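Local coordinates for sensor histidine kinase DcuS (Escherichia coli, PDB 3BY8), which senses C4-dicarboxylates such as malate through this periplasmic domain and activates the response regulator DcuR by phosphorylation, at residues Q65-S70 against G78-G83; S70-Q75 against G101-A106; D84-A89 against R108-I113; L57-T62 against G122-G127. One frame throughout, in Å; residues are numbered along the deposited sequence.

Contact 4 lies within the four-stranded antiparallel sheet of the single cache domain and contact 3 packs a loop segment on it; both are buried. Contacts 1 and 2 lie further out, in loops around the malate. Contact 4 pairs strands 58-63 and 120-129 with backbone bonds and apolar side chains, and contact 3 seats the 84-89 turn on the neighbouring strand 106-114 through a salt bridge and an aromatic ring. Contact 1 is held mainly by backbone bonds between two loop segments, whereas contact 2 has no direct hydrogen bond across it and relies on L103, a water and the ligand. Contacts 1 and 2 share S70, and all four contacts reach the same malate.

Contact 1: residues Q65-S70 against G78-G83. With LMR ((2S)-2-hydroxybutanedioic acid), chain B.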
loop_
_atom_site.group_PDB
_atom_site.type_symbol
_atom_site.label_atom_id
_atom_site.label_comp_id
_atom_site.label_asym_id
_atom_site.label_seq_id
_atom_site.Cartn_x
_atom_site.Cartn_y
_atom_site.Cartn_z
ATOM N N GLN A 65 11.922 2.912 -6.627
ATOM C CA GLN A 65 12.706 3.916 -5.923
ATOM C C GLN A 65 11.865 4.468 -4.765
ATOM O O GLN A 65 12.288 5.383 -4.065
ATOM C CB GLN A 65 13.089 5.056 -6.872
ATOM C CG GLN A 65 14.182 4.685 -7.890
ATOM C CD GLN A 65 13.743 3.651 -8.903
ATOM O OE1 GLN A 65 12.806 3.872 -9.671
ATOM N NE2 GLN A 65 14.425 2.512 -8.914
ATOM N N SER A 66 10.670 3.895 -4.599
ATOM C CA SER A 66 9.716 4.265 -3.557
ATOM C C SER A 66 8.854 5.512 -3.834
ATOM O O SER A 66 8.177 6.016 -2.932
ATOM C CB SER A 66 10.419 4.371 -2.198
ATOM O OG SER A 66 10.905 5.668 -1.929
ATOM N N LEU A 67 8.876 6.018 -5.070
ATOM C CA LEU A 67 8.032 7.171 -5.420
ATOM C C LEU A 67 6.574 6.780 -5.420
ATOM O O LEU A 67 6.205 5.766 -6.021
ATOM C CB LEU A 67 8.353 7.707 -6.807
ATOM C CG LEU A 67 9.618 8.502 -6.978
ATOM C CD1 LEU A 67 9.502 9.192 -8.332
ATOM C CD2 LEU A 67 9.787 9.524 -5.844
ATOM N N ARG A 68 5.725 7.598 -4.803
ATOM C CA ARG A 68 4.307 7.286 -4.709
ATOM C C ARG A 68 3.469 7.538 -5.942
ATOM O O ARG A 68 3.623 8.583 -6.594
ATOM C CB ARG A 68 3.656 8.082 -3.579
ATOM C CG ARG A 68 4.296 7.957 -2.209
ATOM C CD ARG A 68 3.334 8.571 -1.236
ATOM N NE ARG A 68 3.886 8.767 0.104
ATOM C CZ ARG A 68 4.689 9.773 0.447
ATOM N NH1 ARG A 68 5.067 10.684 -0.453
ATOM N NH2 ARG A 68 5.084 9.918 1.706
ATOM N N TYR A 69 2.584 6.590 -6.237
ATOM C CA TYR A 69 1.634 6.708 -7.333
ATOM C C TYR A 69 0.217 6.968 -6.813
ATOM O O TYR A 69 -0.715 7.203 -7.579
ATOM C CB TYR A 69 1.670 5.455 -8.189
ATOM C CG TYR A 69 2.709 5.554 -9.255
ATOM C CD1 TYR A 69 4.068 5.625 -8.945
ATOM C CD2 TYR A 69 2.328 5.635 -10.596
ATOM C CE1 TYR A 69 5.021 5.777 -9.947
ATOM C CE2 TYR A 69 3.262 5.784 -11.593
ATOM C CZ TYR A 69 4.600 5.855 -11.271
ATOM O OH TYR A 69 5.511 5.994 -12.288
ATOM N N SER A 70 0.053 6.904 -5.493
ATOM C CA SER A 70 -1.224 7.148 -4.849
ATOM C C SER A 70 -0.985 7.457 -3.374
ATOM O O SER A 70 0.061 7.080 -2.820
ATOM C CB SER A 70 -2.149 5.936 -4.962
ATOM O OG SER A 70 -1.599 4.780 -4.341
ATOM N N GLY A 78 4.176 11.334 -6.280
ATOM C CA GLY A 78 5.413 11.779 -6.883
ATOM C C GLY A 78 6.569 12.022 -5.926
ATOM O O GLY A 78 7.664 12.361 -6.360
ATOM N N GLN A 79 6.330 11.876 -4.625
ATOM C CA GLN A 79 7.370 12.054 -3.625
ATOM C C GLN A 79 7.707 10.690 -3.011
ATOM O O GLN A 79 6.914 9.738 -3.127
ATOM C CB GLN A 79 6.913 13.051 -2.554
ATOM C CG GLN A 79 6.561 14.407 -3.186
ATOM C CD GLN A 79 6.064 15.440 -2.203
ATOM O OE1 GLN A 79 5.332 15.121 -1.266
ATOM N NE2 GLN A 79 6.441 16.700 -2.426
ATOM N N PRO A 80 8.873 10.574 -2.359
ATOM C CA PRO A 80 9.271 9.304 -1.753
ATOM C C PRO A 80 8.438 8.871 -0.567
ATOM O O PRO A 80 8.048 9.677 0.292
ATOM C CB PRO A 80 10.718 9.537 -1.318
ATOM C CG PRO A 80 11.163 10.737 -2.108
ATOM C CD PRO A 80 9.932 11.584 -2.194
ATOM N N PHE A 81 8.182 7.569 -0.533
ATOM C CA PHE A 81 7.459 6.949 0.571
ATOM C C PHE A 81 8.175 7.257 1.897
ATOM O O PHE A 81 9.407 7.321 1.940
ATOM C CB PHE A 81 7.452 5.445 0.338
ATOM C CG PHE A 81 6.597 4.681 1.318
ATOM C CD1 PHE A 81 7.126 4.178 2.500
ATOM C CD2 PHE A 81 5.230 4.494 1.068
ATOM C CE1 PHE A 81 6.333 3.505 3.416
ATOM C CE2 PHE A 81 4.418 3.818 1.986
ATOM C CZ PHE A 81 4.950 3.325 3.150
ATOM N N LYS A 82 7.410 7.453 2.962
ATOM C CA LYS A 82 7.990 7.689 4.274
ATOM C C LYS A 82 7.756 6.467 5.156
ATOM O O LYS A 82 6.618 6.106 5.428
ATOM C CB LYS A 82 7.381 8.930 4.943
ATOM C CG LYS A 82 7.959 9.146 6.338
ATOM C CD LYS A 82 7.294 10.283 7.089
ATOM C CE LYS A 82 7.856 11.624 6.695
ATOM N NZ LYS A 82 7.286 12.692 7.575
ATOM N N GLY A 83 8.841 5.830 5.587
ATOM C CA GLY A 83 8.755 4.657 6.433
ATOM C C GLY A 83 9.751 3.606 5.993
ATOM O O GLY A 83 9.736 3.192 4.814
HETATM C C1 LMR B . 3.561 6.975 3.009
HETATM O O1A LMR B . 2.820 7.154 2.077
HETATM O O1B LMR B . 4.592 7.669 3.131
HETATM C C2 LMR B . 3.019 6.199 4.170
HETATM O O2 LMR B . 3.942 6.258 5.341
HETATM C C3 LMR B . 1.547 6.528 4.487
HETATM C C4 LMR B . 1.482 7.799 5.358
HETATM O O4A LMR B . 1.727 8.888 4.841
HETATM O O4B LMR B . 1.248 7.699 6.597
HETATM O O HOH W 1 11.282 5.687 0.906
HETATM O O HOH W 2 5.480 13.419 0.650
HETATM O O HOH W 3 7.494 11.981 1.242
#
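R68 lays one face of its guanidinium against the backbone of P80 and F81, with F81 CA 3.8 Å above its plane, while its edge is given to the malate. R68 NH1 is 3.2 Å from P80 O, but the angle is too poor for a hydrogen bond. Both segments belong to the long loop between strands 58-63 and 95-99 of the cache sensor domain and line the malate site, meeting at a single beta bridge, L67 with P80. Three backbone bonds join them: F81 N to S66 O, R68 N to Q79 O, and G78 N to R68 O at 2.8 Å. L67 CD2 lies nearest G78 O and only lightly touches the P80 ring. Extended from CG to NE, R68 grips one malate carboxylate with two nitrogens, R68 NE to O1A at 2.8 Å and R68 NH2 to O1B at 2.7 Å. R76 O takes a further bond from R68 NH1. O1B also accepts from K82 N, so two N-H groups hold that oxygen. The F81 ring covers the same carboxylate, with malate C1 3.4 Å above its plane and toward the rim. Malate O2 donates to K82 O at 2.7 Å.

Contact 2: residues S70-Q75 against G101-A106; sequences SHPEAQ and GFLAQA. With LMR ((2S)-2-hydroxybutanedioic acid), chain B.
L103 packs its two methyl groups against three residues of the 70-75 loop, CD1 on P72 CG at 3.8 Å and CD2 beside the carboxylate of E73, while its CG meets H71 CE1 at 3.7 Å. With H71 CG anti to the backbone N (chi1 -166°), on the malate side, H71 and L103 approach tip to tip; L103 and E73 slide past each other in opposite directions. No direct hydrogen bond joins the two segments. A water links them instead, donating to both E73 OE2 and F102 O, and the malate does the rest of the bridging. H71 NE2 donates to malate O4A at 2.8 Å in a nearly straight bond (169°), and F102 N reaches the same oxygen. L103 N, at 2.9 Å, and G101 N serve O4B. The H71 ring is fixed from its far nitrogen as well, because E73 N donates in the ring plane to H71 ND1 at 2.9 Å. An alanine at H71 would probably leave O4A with one mate fewer, E73 N without its acceptor, and a gap beside L103. E73 OE1 has its own charged partner in R76, which also makes a cation-pi contact with the F102 ring. This outer wall of the pocket sits at two places: P72 touches E48 and R51 of helix 43-53, while P72 and L103 both touch F58 of strand 58-63, and H71 touches V60 of the same strand.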
loop_
_atom_site.group_PDB
_atom_site.type_symbol
_atom_site.label_atom_id
_atom_site.label_comp_id
_atom_site.label_asym_id
_atom_site.label_seq_id
_atom_site.Cartn_x
_atom_site.Cartn_y
_atom_site.Cartn_z
ATOM N N SER A 70 0.053 6.904 -5.493
ATOM C CA SER A 70 -1.224 7.148 -4.849
ATOM C C SER A 70 -0.985 7.457 -3.374
ATOM O O SER A 70 0.061 7.080 -2.820
ATOM C CB SER A 70 -2.149 5.936 -4.962
ATOM O OG SER A 70 -1.599 4.780 -4.341
ATOM N N HIS A 71 -1.934 8.177 -2.773
ATOM C CA HIS A 71 -1.892 8.530 -1.350
ATOM C C HIS A 71 -3.185 9.264 -1.038
ATOM O O HIS A 71 -3.698 9.963 -1.901
ATOM C CB HIS A 71 -0.741 9.485 -1.048
ATOM C CG HIS A 71 -0.438 9.631 0.412
ATOM N ND1 HIS A 71 -1.132 10.485 1.256
ATOM C CD2 HIS A 71 0.517 9.044 1.172
ATOM C CE1 HIS A 71 -0.615 10.409 2.475
ATOM N NE2 HIS A 71 0.386 9.540 2.445
ATOM N N PRO A 72 -3.726 9.119 0.185
ATOM C CA PRO A 72 -4.971 9.846 0.479
ATOM C C PRO A 72 -4.811 11.356 0.293
ATOM O O PRO A 72 -5.789 12.042 -0.006
ATOM C CB PRO A 72 -5.264 9.475 1.926
ATOM C CG PRO A 72 -4.745 8.078 2.018
ATOM C CD PRO A 72 -3.434 8.141 1.248
ATOM N N GLU A 73 -3.595 11.859 0.504
ATOM C CA GLU A 73 -3.245 13.274 0.313
ATOM C C GLU A 73 -2.577 13.336 -1.053
ATOM O O GLU A 73 -1.395 12.998 -1.212
ATOM C CB GLU A 73 -2.284 13.749 1.406
ATOM C CG GLU A 73 -2.877 13.618 2.798
ATOM C CD GLU A 73 -1.919 14.050 3.898
ATOM O OE1 GLU A 73 -0.757 14.417 3.594
ATOM O OE2 GLU A 73 -2.357 14.017 5.064
ATOM N N ALA A 74 -3.332 13.778 -2.050
ATOM C CA ALA A 74 -2.819 13.823 -3.413
ATOM C C ALA A 74 -1.520 14.581 -3.595
ATOM O O ALA A 74 -0.749 14.283 -4.496
ATOM C CB ALA A 74 -3.884 14.366 -4.363
ATOM N N GLN A 75 -1.256 15.570 -2.749
ATOM C CA GLN A 75 -0.009 16.317 -2.877
ATOM C C GLN A 75 1.233 15.438 -2.674
ATOM O O GLN A 75 2.349 15.846 -2.995
ATOM C CB GLN A 75 0.039 17.437 -1.838
ATOM C CG GLN A 75 0.071 16.883 -0.418
ATOM C CD GLN A 75 0.213 17.949 0.642
ATOM O OE1 GLN A 75 0.105 17.666 1.832
ATOM N NE2 GLN A 75 0.453 19.182 0.216
ATOM N N GLY A 101 3.810 7.569 8.365
ATOM C CA GLY A 101 4.434 8.464 7.417
ATOM C C GLY A 101 3.860 9.829 7.767
ATOM O O GLY A 101 4.248 10.418 8.782
ATOM N N PHE A 102 2.911 10.316 6.971
ATOM C CA PHE A 102 2.242 11.589 7.247
ATOM C C PHE A 102 0.837 11.419 7.819
ATOM O O PHE A 102 0.250 12.381 8.340
ATOM C CB PHE A 102 2.200 12.433 5.976
ATOM C CG PHE A 102 3.545 12.859 5.539
ATOM C CD1 PHE A 102 4.188 13.909 6.193
ATOM C CD2 PHE A 102 4.237 12.156 4.561
ATOM C CE1 PHE A 102 5.500 14.247 5.887
ATOM C CE2 PHE A 102 5.557 12.486 4.244
ATOM C CZ PHE A 102 6.190 13.536 4.912
ATOM N N LEU A 103 0.290 10.212 7.717
ATOM C CA LEU A 103 -1.043 9.931 8.231
ATOM C C LEU A 103 -0.944 9.420 9.659
ATOM O O LEU A 103 0.146 9.461 10.250
ATOM C CB LEU A 103 -1.730 8.898 7.328
ATOM C CG LEU A 103 -1.803 9.331 5.857
ATOM C CD1 LEU A 103 -2.404 8.205 5.019
ATOM C CD2 LEU A 103 -2.647 10.608 5.716
ATOM N N ALA A 104 -2.043 8.932 10.223
ATOM C CA ALA A 104 -2.020 8.423 11.584
ATOM C C ALA A 104 -1.152 7.164 11.673
ATOM O O ALA A 104 -0.838 6.508 10.662
ATOM C CB ALA A 104 -3.429 8.089 12.038
ATOM N N GLN A 105 -0.750 6.836 12.897
ATOM C CA GLN A 105 0.010 5.632 13.205
ATOM C C GLN A 105 -0.845 4.464 12.744
ATOM O O GLN A 105 -2.083 4.441 12.948
ATOM C CB GLN A 105 0.266 5.570 14.692
ATOM C CG GLN A 105 1.224 6.650 15.131
ATOM C CD GLN A 105 1.511 6.563 16.600
ATOM O OE1 GLN A 105 2.431 7.208 17.121
ATOM N NE2 GLN A 105 0.717 5.754 17.292
ATOM N N ALA A 106 -0.179 3.484 12.148
ATOM C CA ALA A 106 -0.880 2.389 11.522
ATOM C C ALA A 106 -0.188 1.054 11.495
ATOM O O ALA A 106 1.027 0.973 11.643
ATOM C CB ALA A 106 -1.161 2.795 10.075
HETATM C C1 LMR B . 3.561 6.975 3.009
HETATM O O1A LMR B . 2.820 7.154 2.077
HETATM O O1B LMR B . 4.592 7.669 3.131
HETATM C C2 LMR B . 3.019 6.199 4.170
HETATM O O2 LMR B . 3.942 6.258 5.341
HETATM C C3 LMR B . 1.547 6.528 4.487
HETATM C C4 LMR B . 1.482 7.799 5.358
HETATM O O4A LMR B . 1.727 8.888 4.841
HETATM O O4B LMR B . 1.248 7.699 6.597
HETATM O O HOH W 4 -1.322 14.381 7.263
#

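Contact 3: residues D84-A89 against R108-I113. With LMR ((2S)-2-hydroxybutanedioic acid), chain B.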
loop_
_atom_site.group_PDB
_atom_site.type_symbol
_atom_site.label_atom_id
_atom_site.label_comp_id
_atom_site.label_asym_id
_atom_site.label_seq_id
_atom_site.Cartn_x
_atom_site.Cartn_y
_atom_site.Cartn_z
ATOM N N ASP A 84 10.604 3.149 6.912
ATOM C CA ASP A 84 11.588 2.138 6.549
ATOM C C ASP A 84 10.981 0.755 6.352
ATOM O O ASP A 84 11.642 -0.180 5.858
ATOM C CB ASP A 84 12.701 2.080 7.598
ATOM C CG ASP A 84 13.605 3.297 7.530
ATOM O OD1 ASP A 84 13.640 3.962 6.463
ATOM O OD2 ASP A 84 14.278 3.569 8.550
ATOM N N ASP A 85 9.700 0.621 6.698
ATOM C CA ASP A 85 9.059 -0.665 6.536
ATOM C C ASP A 85 8.807 -1.078 5.094
ATOM O O ASP A 85 8.546 -2.246 4.839
ATOM C CB ASP A 85 7.797 -0.806 7.423
ATOM C CG ASP A 85 6.886 0.438 7.454
ATOM O OD1 ASP A 85 7.291 1.584 7.171
ATOM O OD2 ASP A 85 5.715 0.237 7.839
ATOM N N ILE A 86 8.963 -0.146 4.158
ATOM C CA ILE A 86 8.834 -0.499 2.749
ATOM C C ILE A 86 10.108 -1.179 2.220
ATOM O O ILE A 86 10.083 -1.864 1.196
ATOM C CB ILE A 86 8.562 0.757 1.876
ATOM C CG1 ILE A 86 8.132 0.331 0.467
ATOM C CG2 ILE A 86 9.820 1.660 1.812
ATOM C CD1 ILE A 86 7.504 1.450 -0.352
ATOM N N LEU A 87 11.227 -1.003 2.926
ATOM C CA LEU A 87 12.480 -1.532 2.393
ATOM C C LEU A 87 12.500 -3.029 2.103
ATOM O O LEU A 87 12.979 -3.435 1.040
ATOM C CB LEU A 87 13.656 -1.116 3.292
ATOM C CG LEU A 87 13.838 0.397 3.365
ATOM C CD1 LEU A 87 14.789 0.734 4.526
ATOM C CD2 LEU A 87 14.346 0.934 2.040
ATOM N N LYS A 88 11.980 -3.861 3.004
ATOM C CA LYS A 88 11.959 -5.292 2.713
ATOM C C LYS A 88 11.182 -5.572 1.409
ATOM O O LYS A 88 11.567 -6.421 0.609
ATOM C CB LYS A 88 11.306 -6.063 3.871
ATOM C CG LYS A 88 12.229 -6.332 5.051
ATOM C CD LYS A 88 11.528 -7.143 6.147
ATOM C CE LYS A 88 11.058 -8.492 5.635
ATOM N NZ LYS A 88 10.437 -9.339 6.709
ATOM N N ALA A 89 10.083 -4.845 1.204
ATOM C CA ALA A 89 9.256 -5.048 0.031
ATOM C C ALA A 89 9.938 -4.636 -1.257
ATOM O O ALA A 89 9.614 -5.198 -2.317
ATOM C CB ALA A 89 7.914 -4.327 0.206
ATOM N N ARG A 108 0.703 -1.596 9.052
ATOM C CA ARG A 108 0.970 -1.486 7.625
ATOM C C ARG A 108 1.499 -2.761 7.022
ATOM O O ARG A 108 2.292 -3.463 7.616
ATOM C CB ARG A 108 1.999 -0.358 7.457
ATOM C CG ARG A 108 1.489 0.980 7.985
ATOM C CD ARG A 108 2.576 1.837 8.683
ATOM N NE ARG A 108 3.754 2.140 7.855
ATOM C CZ ARG A 108 3.954 3.278 7.211
ATOM N NH1 ARG A 108 3.069 4.272 7.241
ATOM N NH2 ARG A 108 5.114 3.461 6.581
ATOM N N VAL A 109 1.036 -3.053 5.809
ATOM C CA VAL A 109 1.464 -4.231 5.081
ATOM C C VAL A 109 1.977 -3.828 3.700
ATOM O O VAL A 109 1.581 -2.792 3.117
ATOM C CB VAL A 109 0.319 -5.301 4.946
ATOM C CG1 VAL A 109 -0.227 -5.614 6.356
ATOM C CG2 VAL A 109 -0.803 -4.837 4.012
ATOM N N PHE A 110 2.838 -4.697 3.173
ATOM C CA PHE A 110 3.515 -4.386 1.908
ATOM C C PHE A 110 3.679 -5.634 1.086
ATOM O O PHE A 110 4.019 -6.694 1.619
ATOM C CB PHE A 110 4.958 -3.859 2.184
ATOM C CG PHE A 110 5.010 -2.634 3.035
ATOM C CD1 PHE A 110 4.864 -2.728 4.428
ATOM C CD2 PHE A 110 5.204 -1.375 2.460
ATOM C CE1 PHE A 110 4.914 -1.568 5.227
ATOM C CE2 PHE A 110 5.256 -0.238 3.251
ATOM C CZ PHE A 110 5.113 -0.330 4.641
ATOM N N THR A 111 3.470 -5.514 -0.222
ATOM C CA THR A 111 3.699 -6.644 -1.115
ATOM C C THR A 111 4.293 -6.127 -2.441
ATOM O O THR A 111 3.974 -5.032 -2.895
ATOM C CB THR A 111 2.381 -7.468 -1.342
ATOM O OG1 THR A 111 2.720 -8.774 -1.830
ATOM C CG2 THR A 111 1.449 -6.776 -2.361
ATOM N N PRO A 112 5.176 -6.920 -3.075
ATOM C CA PRO A 112 5.771 -6.468 -4.334
ATOM C C PRO A 112 4.855 -6.538 -5.547
ATOM O O PRO A 112 3.921 -7.370 -5.573
ATOM C CB PRO A 112 7.022 -7.359 -4.486
ATOM C CG PRO A 112 6.682 -8.599 -3.703
ATOM C CD PRO A 112 5.796 -8.155 -2.559
ATOM N N ILE A 113 5.116 -5.686 -6.540
ATOM C CA ILE A 113 4.383 -5.653 -7.816
ATOM C C ILE A 113 5.394 -6.167 -8.861
ATOM O O ILE A 113 6.540 -5.665 -8.926
ATOM C CB ILE A 113 3.969 -4.228 -8.209
ATOM C CG1 ILE A 113 3.069 -3.628 -7.120
ATOM C CG2 ILE A 113 3.183 -4.256 -9.558
ATOM C CD1 ILE A 113 2.681 -2.184 -7.355
HETATM C C1 LMR B . 3.561 6.975 3.009
HETATM O O1A LMR B . 2.820 7.154 2.077
HETATM O O1B LMR B . 4.592 7.669 3.131
HETATM C C2 LMR B . 3.019 6.199 4.170
HETATM O O2 LMR B . 3.942 6.258 5.341
HETATM C C3 LMR B . 1.547 6.528 4.487
HETATM C C4 LMR B . 1.482 7.799 5.358
HETATM O O4A LMR B . 1.727 8.888 4.841
HETATM O O4B LMR B . 1.248 7.699 6.597
#
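The inner wall of the malate pocket, where the 84-89 turn lies on strand 106-114 of the cache sheet, is built on the salt bridge between D85 and R108. R108 grips the carboxylate side-on with two nitrogens: R108 NE meets the syn lone pair of D85 OD2 at 2.7 Å, and R108 NH2 reaches D85 OD1 at 2.9 Å. Carboxylate and guanidinium planes are only 16° apart. A chi3 of 57°, about the CG-CD bond, turns R108 NE toward D85, and the other edge of the group faces the ligand, where R108 NH1 donates to malate O2 at 2.9 Å. NH2 makes a longer bond to the same hydroxyl oxygen. Next along the strand face, the F110 ring is roofed by the backbone of the turn. D85 O stands 3.6 Å above the ring centre, and I86 CA makes an off-centre CH-pi contact, 4.0 Å from the centroid. D85 OD2 also comes within 3.3 Å of F110 CE1, the carboxylate turned 70° to the ring. A89 CB closes the row against F110 CB at 3.6 Å. D85 OD1 has a second donor in N99 ND2, and R108 NH2, shared between D85 OD1 and malate O2, also faces K82 O, a further acceptor. The buried charge of R108 is probably balanced by D85, which would act as a second-shell residue holding the guanidinium turned to the ligand hydroxyl.

Contact 4: residues L57-T62 against G122-G127. With LMR ((2S)-2-hydroxybutanedioic acid), chain B.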
loop_
_atom_site.group_PDB
_atom_site.type_symbol
_atom_site.label_atom_id
_atom_site.label_comp_id
_atom_site.label_asym_id
_atom_site.label_seq_id
_atom_site.Cartn_x
_atom_site.Cartn_y
_atom_site.Cartn_z
ATOM N N LEU A 57 -6.828 2.766 5.957
ATOM C CA LEU A 57 -6.321 4.116 6.119
ATOM C C LEU A 57 -5.658 4.666 4.863
ATOM O O LEU A 57 -5.769 5.828 4.540
ATOM C CB LEU A 57 -5.305 4.150 7.280
ATOM C CG LEU A 57 -4.646 5.511 7.545
ATOM C CD1 LEU A 57 -5.658 6.475 8.204
ATOM C CD2 LEU A 57 -3.443 5.336 8.481
ATOM N N PHE A 58 -4.893 3.823 4.182
ATOM C CA PHE A 58 -4.243 4.275 2.970
ATOM C C PHE A 58 -3.836 3.112 2.075
ATOM O O PHE A 58 -3.623 2.015 2.538
ATOM C CB PHE A 58 -2.968 5.079 3.296
ATOM C CG PHE A 58 -1.801 4.247 3.826
ATOM C CD1 PHE A 58 -0.966 3.524 2.962
ATOM C CD2 PHE A 58 -1.492 4.256 5.193
ATOM C CE1 PHE A 58 0.158 2.830 3.457
ATOM C CE2 PHE A 58 -0.359 3.560 5.693
ATOM C CZ PHE A 58 0.465 2.851 4.823
ATOM N N ILE A 59 -3.791 3.397 0.775
ATOM C CA ILE A 59 -3.300 2.437 -0.215
ATOM C C ILE A 59 -2.329 3.238 -1.070
ATOM O O ILE A 59 -2.721 4.101 -1.862
ATOM C CB ILE A 59 -4.421 1.846 -1.099
ATOM C CG1 ILE A 59 -5.368 0.998 -0.247
ATOM C CG2 ILE A 59 -3.764 1.000 -2.202
ATOM C CD1 ILE A 59 -6.448 0.276 -1.081
ATOM N N VAL A 60 -1.035 2.988 -0.867
ATOM C CA VAL A 60 0.020 3.691 -1.556
ATOM C C VAL A 60 0.846 2.754 -2.454
ATOM O O VAL A 60 1.523 1.858 -1.979
ATOM C CB VAL A 60 0.957 4.348 -0.507
ATOM C CG1 VAL A 60 2.244 4.877 -1.152
ATOM C CG2 VAL A 60 0.201 5.477 0.183
ATOM N N VAL A 61 0.768 2.975 -3.763
ATOM C CA VAL A 61 1.525 2.192 -4.730
ATOM C C VAL A 61 2.795 2.969 -5.003
ATOM O O VAL A 61 2.731 4.185 -5.151
ATOM C CB VAL A 61 0.746 2.092 -6.044
ATOM C CG1 VAL A 61 1.609 1.467 -7.145
ATOM C CG2 VAL A 61 -0.481 1.297 -5.816
ATOM N N THR A 62 3.946 2.303 -5.020
ATOM C CA THR A 62 5.201 2.970 -5.338
ATOM C C THR A 62 5.964 2.221 -6.426
ATOM O O THR A 62 5.662 1.047 -6.731
ATOM C CB THR A 62 6.182 3.063 -4.141
ATOM O OG1 THR A 62 6.861 1.813 -3.952
ATOM C CG2 THR A 62 5.450 3.436 -2.877
ATOM N N GLY A 122 7.391 -2.492 -8.563
ATOM C CA GLY A 122 6.882 -1.590 -7.554
ATOM C C GLY A 122 6.468 -2.307 -6.295
ATOM O O GLY A 122 6.839 -3.454 -6.072
ATOM N N VAL A 123 5.719 -1.582 -5.472
ATOM C CA VAL A 123 5.221 -2.073 -4.202
ATOM C C VAL A 123 3.818 -1.528 -3.949
ATOM O O VAL A 123 3.500 -0.421 -4.358
ATOM C CB VAL A 123 6.138 -1.555 -3.050
ATOM C CG1 VAL A 123 5.560 -1.935 -1.683
ATOM C CG2 VAL A 123 7.543 -2.139 -3.205
ATOM N N VAL A 124 2.975 -2.348 -3.333
ATOM C CA VAL A 124 1.674 -1.854 -2.859
ATOM C C VAL A 124 1.803 -1.874 -1.325
ATOM O O VAL A 124 2.084 -2.915 -0.714
ATOM C CB VAL A 124 0.466 -2.729 -3.235
ATOM C CG1 VAL A 124 -0.793 -2.075 -2.688
ATOM C CG2 VAL A 124 0.351 -2.886 -4.748
ATOM N N ALA A 125 1.621 -0.685 -0.736
ATOM C CA ALA A 125 1.666 -0.485 0.713
ATOM C C ALA A 125 0.254 -0.130 1.206
ATOM O O ALA A 125 -0.381 0.764 0.635
ATOM C CB ALA A 125 2.635 0.668 1.042
ATOM N N ILE A 126 -0.222 -0.790 2.263
ATOM C CA ILE A 126 -1.580 -0.502 2.794
ATOM C C ILE A 126 -1.535 -0.361 4.317
ATOM O O ILE A 126 -0.844 -1.122 4.986
ATOM C CB ILE A 126 -2.570 -1.633 2.405
ATOM C CG1 ILE A 126 -2.713 -1.646 0.883
ATOM C CG2 ILE A 126 -3.931 -1.446 3.111
ATOM C CD1 ILE A 126 -3.820 -2.596 0.356
ATOM N N GLY A 127 -2.232 0.640 4.846
ATOM C CA GLY A 127 -2.251 0.823 6.282
ATOM C C GLY A 127 -3.656 0.758 6.863
ATOM O O GLY A 127 -4.635 1.142 6.199
HETATM C C1 LMR B . 3.561 6.975 3.009
HETATM O O1A LMR B . 2.820 7.154 2.077
HETATM O O1B LMR B . 4.592 7.669 3.131
HETATM C C2 LMR B . 3.019 6.199 4.170
HETATM O O2 LMR B . 3.942 6.258 5.341
HETATM C C3 LMR B . 1.547 6.528 4.487
HETATM C C4 LMR B . 1.482 7.799 5.358
HETATM O O4A LMR B . 1.727 8.888 4.841
HETATM O O4B LMR B . 1.248 7.699 6.597
#
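F58 presses its ring onto the backbone of G127, the tight end of the antiparallel pairing between the outer strand 58-63 and its neighbour 120-129 in the cache sheet. F58 CG lies between the backbone N and the carbonyl carbon (chi1 72°), on the side of G127. G127 N stands 3.3 Å above the ring centre, and G127 CA makes a CH-pi contact 3.7 Å from the centroid. G127, with no side chain, lets the ring lie this close. Malate C3 sits over the centre of the opposite face, 3.7 Å above the plane, so strand and ligand sandwich the ring. L57 and F58 both face G127 in a classic beta bulge: L57 N donates to G127 O at 2.7 Å, the bond from F58 N being weak. Onward, V60 with A125 and T62 with V123 are hydrogen-bonded pairs. Away from the ring the side chains touch more lightly. I59 and I126 lie side by side, CG1 to CG1 at 3.9 Å, and V61 CG2 is 4.4 Å from V124 CG2, with helices 8-25 and 43-53 packed beyond them. At the bulge, L57 is partly exposed. An alanine at F58 would probably open a gap between G127 and malate C3 and leave that carbon without a ring against it. The pocket floor is thus apolar, with V60 CG2 also 3.6 Å from malate O1A, which suggests that polar groups elsewhere bind the carboxylates.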